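Local structure of malonyl CoA-acyl carrier protein transacylase (Burkholderia pseudomallei, 3G87) at residues A[28-32]-A[75-80]; A[69-74]-A[273-277]. The protein probably catalyses transfer of the malonyl group from malonyl-CoA to the holo form of acyl carrier protein, releasing CoA. One frame throughout, in Å; residues are numbered along the deposited sequence.

Both contacts are built on consecutive turns of helix 59-81, and their centres lie about 10 Å apart. Interaction 1 is at the surface: residues 28-32 meet the last turns of the helix through an arginine held by two carboxylates, with a small aromatic and aliphatic patch alongside. Interaction 2 lies deeper and is partly buried; there residues 69-74 face the loop 273-277 that follows strand 269-273. It has no charged pair and no direct hydrogen bond between its segments, relying on close backbone approach, a bridging water and apolar contacts. The two adjoin where F29 and L32 pack on L72 and where K77 touches L274.

Interaction 1: residues A[28-32]-A[75-80]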
loop_
_atom_site.group_PDB
_atom_site.type_symbol
_atom_site.label_atom_id
_atom_site.label_comp_id
_atom_site.label_asym_id
_atom_site.label_seq_id
_atom_site.Cartn_x
_atom_site.Cartn_y
_atom_site.Cartn_z
ATOM N N ARG A 28 -15.188 -7.584 -18.200
ATOM C CA ARG A 28 -14.677 -6.649 -19.189
ATOM C C ARG A 28 -13.271 -7.028 -19.590
ATOM O O ARG A 28 -12.942 -6.980 -20.779
ATOM C CB ARG A 28 -14.691 -5.205 -18.669
ATOM C CG ARG A 28 -14.034 -4.200 -19.642
ATOM C CD ARG A 28 -14.033 -2.762 -19.036
ATOM N NE ARG A 28 -13.388 -1.832 -19.960
ATOM C CZ ARG A 28 -13.465 -0.508 -19.892
ATOM N NH1 ARG A 28 -14.153 0.066 -18.909
ATOM N NH2 ARG A 28 -12.857 0.242 -20.820
ATOM N N PHE A 29 -12.460 -7.429 -18.608
ATOM C CA PHE A 29 -11.054 -7.793 -18.829
ATOM C C PHE A 29 -10.901 -9.299 -18.709
ATOM O O PHE A 29 -10.024 -9.809 -18.023
ATOM C CB PHE A 29 -10.118 -7.013 -17.874
ATOM C CG PHE A 29 -10.020 -5.542 -18.226
ATOM C CD1 PHE A 29 -10.666 -4.589 -17.477
ATOM C CD2 PHE A 29 -9.340 -5.120 -19.377
ATOM C CE1 PHE A 29 -10.602 -3.209 -17.827
ATOM C CE2 PHE A 29 -9.314 -3.767 -19.746
ATOM C CZ PHE A 29 -9.947 -2.819 -18.968
ATOM N N ALA A 30 -11.763 -10.007 -19.427
ATOM C CA ALA A 30 -11.909 -11.445 -19.276
ATOM C C ALA A 30 -10.585 -12.169 -19.448
ATOM O O ALA A 30 -10.350 -13.137 -18.754
ATOM C CB ALA A 30 -12.928 -11.967 -20.255
ATOM N N ASP A 31 -9.735 -11.710 -20.369
ATOM C CA ASP A 31 -8.397 -12.333 -20.561
ATOM C C ASP A 31 -7.402 -12.070 -19.397
ATOM O O ASP A 31 -6.740 -12.995 -18.953
ATOM C CB ASP A 31 -7.746 -11.914 -21.867
ATOM C CG ASP A 31 -8.446 -12.505 -23.109
ATOM O OD1 ASP A 31 -9.537 -13.153 -22.995
ATOM O OD2 ASP A 31 -7.900 -12.273 -24.221
ATOM N N LEU A 32 -7.302 -10.833 -18.906
ATOM C CA LEU A 32 -6.507 -10.544 -17.720
ATOM C C LEU A 32 -7.023 -11.420 -16.576
ATOM O O LEU A 32 -6.238 -12.107 -15.931
ATOM C CB LEU A 32 -6.584 -9.047 -17.375
ATOM C CG LEU A 32 -5.487 -8.148 -17.957
ATOM C CD1 LEU A 32 -5.073 -8.596 -19.316
ATOM C CD2 LEU A 32 -5.829 -6.675 -18.001
ATOM N N TYR A 75 -6.647 0.042 -15.939
ATOM C CA TYR A 75 -6.963 -0.163 -17.360
ATOM C C TYR A 75 -8.311 0.420 -17.797
ATOM O O TYR A 75 -8.371 1.048 -18.838
ATOM C CB TYR A 75 -6.900 -1.623 -17.744
ATOM C CG TYR A 75 -5.544 -2.284 -17.526
ATOM C CD1 TYR A 75 -4.340 -1.719 -18.036
ATOM C CD2 TYR A 75 -5.462 -3.468 -16.798
ATOM C CE1 TYR A 75 -3.123 -2.334 -17.820
ATOM C CE2 TYR A 75 -4.236 -4.069 -16.571
ATOM C CZ TYR A 75 -3.094 -3.523 -17.099
ATOM O OH TYR A 75 -1.917 -4.199 -16.866
ATOM N N ALA A 76 -9.365 0.271 -16.999
ATOM C CA ALA A 76 -10.618 0.938 -17.355
ATOM C C ALA A 76 -10.405 2.462 -17.479
ATOM O O ALA A 76 -10.798 3.090 -18.443
ATOM C CB ALA A 76 -11.782 0.621 -16.324
ATOM N N LYS A 77 -9.805 3.052 -16.461
ATOM C CA LYS A 77 -9.534 4.447 -16.478
ATOM C C LYS A 77 -8.740 4.857 -17.715
ATOM O O LYS A 77 -9.071 5.850 -18.342
ATOM C CB LYS A 77 -8.776 4.818 -15.226
ATOM C CG LYS A 77 -8.355 6.279 -15.176
ATOM C CD LYS A 77 -9.557 7.102 -14.818
ATOM C CE LYS A 77 -9.183 8.548 -14.734
ATOM N NZ LYS A 77 -10.450 9.261 -14.370
ATOM N N CYS A 78 -7.698 4.153 -18.089
ATOM C CA CYS A 78 -6.894 4.556 -19.219
ATOM C C CYS A 78 -7.639 4.604 -20.526
ATOM O O CYS A 78 -7.560 5.541 -21.240
ATOM C CB CYS A 78 -5.654 3.677 -19.352
ATOM S SG CYS A 78 -4.366 4.001 -18.193
ATOM N N GLU A 79 -8.395 3.566 -20.779
ATOM C CA GLU A 79 -9.213 3.429 -21.961
ATOM C C GLU A 79 -10.359 4.423 -22.070
ATOM O O GLU A 79 -10.582 4.917 -23.088
ATOM C CB GLU A 79 -9.728 2.010 -22.111
ATOM C CG GLU A 79 -8.693 1.022 -22.347
ATOM C CD GLU A 79 -9.185 -0.433 -22.385
ATOM O OE1 GLU A 79 -10.369 -0.746 -22.366
ATOM O OE2 GLU A 79 -8.339 -1.303 -22.441
ATOM N N ASP A 80 -11.057 4.688 -20.999
ATOM C CA ASP A 80 -12.241 5.461 -21.048
ATOM C C ASP A 80 -11.951 6.936 -20.986
ATOM O O ASP A 80 -12.486 7.672 -21.708
ATOM C CB ASP A 80 -13.218 5.041 -19.963
ATOM C CG ASP A 80 -13.532 3.583 -19.988
ATOM O OD1 ASP A 80 -13.299 2.926 -20.967
ATOM O OD2 ASP A 80 -14.010 3.106 -19.009
HETATM O O HOH W 1 -12.387 0.157 -23.730
#
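R28 runs fully extended toward helix 59-81, with CG anti to the backbone N (chi1 175°), while D80 has its CG folded beside its own backbone N, which brings carboxylate and guanidinium together. The result is a surface salt-bridge network in which R28 grips D80 end-on with two nitrogens. NH1 of R28 meets the syn lone pair of D80 OD2 at 3.0 Å, and R28 NH2 reaches D80 OD1 at 2.7 Å. Both bonds are nearly straight, and the two planes lie only 18° apart. NH2 of R28 also makes a more bent bond to E79 OE1 at 3.1 Å: that carboxylate is approached on its anti side and out of its plane. A water accepts from the same NH2 and donates to the same OE1, so three acceptors must share the two N-H groups of NH2. Over one face of the guanidinium lies A76, whose CB is 3.6 Å from R28 NH1. Beside this network F29 makes the apolar contact: its CZ is 3.5 Å from Y75 CB, and the rings pair edge-to-face, Y75 edge toward F29 face, planes inclined at 52°. L32 CD2 meets the Y75 ring at CE2, 3.4 Å away. F29 occupies the break between helices 25-28 and 30-40; F29 and L32 also rest on L72 of helix 59-81, while L32 and Y75 touch F107 of helix 107-123.

Interaction 2: residues A[69-74]-A[273-277]; sequences VNALTY and ELGHG
The N70 carboxamide lies against G275: chi1 (-71°) sets CG beside the backbone N and a chi2 near zero turns OD1 to the loop, 3.4 Å from G275 CA. These two residues form the closest CA pair of the contact, 4.2 Å apart. N70 OD1 also lies close to the carbonyl oxygen of L274, with which it cannot bond, both being acceptors; a water donates to N70 OD1 at 2.7 Å and accepts from H276 N at 2.9 Å, bridging the segments. On the other end of the amide, ND2 donates to P12 O and N97 OD1, fixing the rotation of the group. G275 follows an extended path at positive phi (153°), a conformation suited to glycine. The loop leaves the edge strand 269-273 of the parallel sheet in the acyltransferase domain, a member of the patatin clan, and L274 still hydrogen-bonds through its backbone to M10 in neighbouring strand 6-11. The N70 side chain also touches the turn of G90, S92 and G94, whose GxSxG pattern between strand and helix is consistent with a nucleophile elbow, as in this family. One turn along the helix, T73 OG1 folds back to V69 O at 2.7 Å, coming from above the carbonyl plane, while T73 N reaches that oxygen from the opposite face. This leaves the methyl, anti to the backbone N, facing the loop, with T73 CG2 3.6 Å from G275 N. CD1 of L274 lies at the edge of the Y74 ring, near its plane, 4.2 Å from Y74 CD1, the two side chains slanting across each other. V69 CG1 brushes H276 CB at 4.4 Å, while the imidazole leads away toward A18 and M21.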
loop_
_atom_site.group_PDB
_atom_site.type_symbol
_atom_site.label_atom_id
_atom_site.label_comp_id
_atom_site.label_asym_id
_atom_site.label_seq_id
_atom_site.Cartn_x
_atom_site.Cartn_y
_atom_site.Cartn_z
ATOM N N VAL A 69 -7.784 -5.844 -8.740
ATOM C CA VAL A 69 -8.777 -4.793 -8.789
ATOM C C VAL A 69 -8.147 -3.431 -9.090
ATOM O O VAL A 69 -8.644 -2.682 -9.987
ATOM C CB VAL A 69 -9.711 -4.825 -7.591
ATOM C CG1 VAL A 69 -10.656 -3.620 -7.605
ATOM C CG2 VAL A 69 -10.545 -6.206 -7.615
ATOM N N ASN A 70 -7.050 -3.105 -8.423
ATOM C CA ASN A 70 -6.398 -1.852 -8.740
ATOM C C ASN A 70 -6.027 -1.829 -10.226
ATOM O O ASN A 70 -6.258 -0.841 -10.908
ATOM C CB ASN A 70 -5.126 -1.674 -7.901
ATOM C CG ASN A 70 -5.409 -1.399 -6.456
ATOM O OD1 ASN A 70 -6.574 -1.266 -6.017
ATOM N ND2 ASN A 70 -4.333 -1.309 -5.671
ATOM N N ALA A 71 -5.405 -2.886 -10.727
ATOM C CA ALA A 71 -5.017 -2.937 -12.142
ATOM C C ALA A 71 -6.174 -2.760 -13.118
ATOM O O ALA A 71 -6.080 -2.016 -14.082
ATOM C CB ALA A 71 -4.330 -4.267 -12.432
ATOM N N LEU A 72 -7.251 -3.494 -12.918
ATOM C CA LEU A 72 -8.353 -3.457 -13.855
ATOM C C LEU A 72 -8.975 -2.073 -13.878
ATOM O O LEU A 72 -9.216 -1.514 -14.960
ATOM C CB LEU A 72 -9.367 -4.531 -13.471
ATOM C CG LEU A 72 -9.237 -5.858 -14.265
ATOM C CD1 LEU A 72 -7.796 -6.345 -14.525
ATOM C CD2 LEU A 72 -10.049 -6.946 -13.605
ATOM N N THR A 73 -9.177 -1.501 -12.691
ATOM C CA THR A 73 -9.635 -0.125 -12.552
ATOM C C THR A 73 -8.704 0.810 -13.304
ATOM O O THR A 73 -9.179 1.665 -14.053
ATOM C CB THR A 73 -9.642 0.294 -11.125
ATOM O OG1 THR A 73 -10.383 -0.661 -10.393
ATOM C CG2 THR A 73 -10.335 1.629 -10.982
ATOM N N TYR A 74 -7.397 0.621 -13.142
ATOM C CA TYR A 74 -6.422 1.413 -13.882
ATOM C C TYR A 74 -6.575 1.272 -15.427
ATOM O O TYR A 74 -6.635 2.271 -16.142
ATOM C CB TYR A 74 -5.044 1.051 -13.402
ATOM C CG TYR A 74 -3.933 1.437 -14.348
ATOM C CD1 TYR A 74 -3.460 2.773 -14.429
ATOM C CD2 TYR A 74 -3.313 0.456 -15.154
ATOM C CE1 TYR A 74 -2.434 3.103 -15.351
ATOM C CE2 TYR A 74 -2.315 0.794 -16.038
ATOM C CZ TYR A 74 -1.884 2.086 -16.127
ATOM O OH TYR A 74 -0.898 2.352 -16.999
ATOM N N GLU A 273 -7.391 8.273 -7.399
ATOM C CA GLU A 273 -7.320 6.991 -6.757
ATOM C C GLU A 273 -7.878 5.952 -7.668
ATOM O O GLU A 273 -9.074 6.028 -8.078
ATOM C CB GLU A 273 -8.100 6.968 -5.436
ATOM C CG GLU A 273 -7.930 5.692 -4.601
ATOM C CD GLU A 273 -8.329 5.907 -3.137
ATOM O OE1 GLU A 273 -8.933 6.973 -2.841
ATOM O OE2 GLU A 273 -8.049 5.050 -2.260
ATOM N N LEU A 274 -7.025 4.973 -7.998
ATOM C CA LEU A 274 -7.474 3.901 -8.873
ATOM C C LEU A 274 -7.588 2.533 -8.147
ATOM O O LEU A 274 -6.602 1.837 -7.922
ATOM C CB LEU A 274 -6.578 3.856 -10.101
ATOM C CG LEU A 274 -6.809 5.139 -10.914
ATOM C CD1 LEU A 274 -5.789 5.315 -12.044
ATOM C CD2 LEU A 274 -8.222 5.172 -11.515
ATOM N N GLY A 275 -8.795 2.164 -7.784
ATOM C CA GLY A 275 -9.020 0.912 -7.077
ATOM C C GLY A 275 -10.266 1.037 -6.243
ATOM O O GLY A 275 -10.946 2.063 -6.340
ATOM N N HIS A 276 -10.578 0.042 -5.418
ATOM C CA HIS A 276 -11.863 0.091 -4.699
ATOM C C HIS A 276 -11.750 1.055 -3.519
ATOM O O HIS A 276 -10.739 1.070 -2.813
ATOM C CB HIS A 276 -12.313 -1.324 -4.215
ATOM C CG HIS A 276 -13.536 -1.321 -3.331
ATOM N ND1 HIS A 276 -14.834 -1.249 -3.825
ATOM C CD2 HIS A 276 -13.661 -1.371 -1.977
ATOM C CE1 HIS A 276 -15.692 -1.265 -2.819
ATOM N NE2 HIS A 276 -15.012 -1.342 -1.689
ATOM N N GLY A 277 -12.782 1.862 -3.314
ATOM C CA GLY A 277 -12.884 2.739 -2.134
ATOM C C GLY A 277 -12.244 4.100 -2.341
ATOM O O GLY A 277 -11.701 4.385 -3.420
HETATM O O HOH W 2 -8.975 -2.352 -5.255
#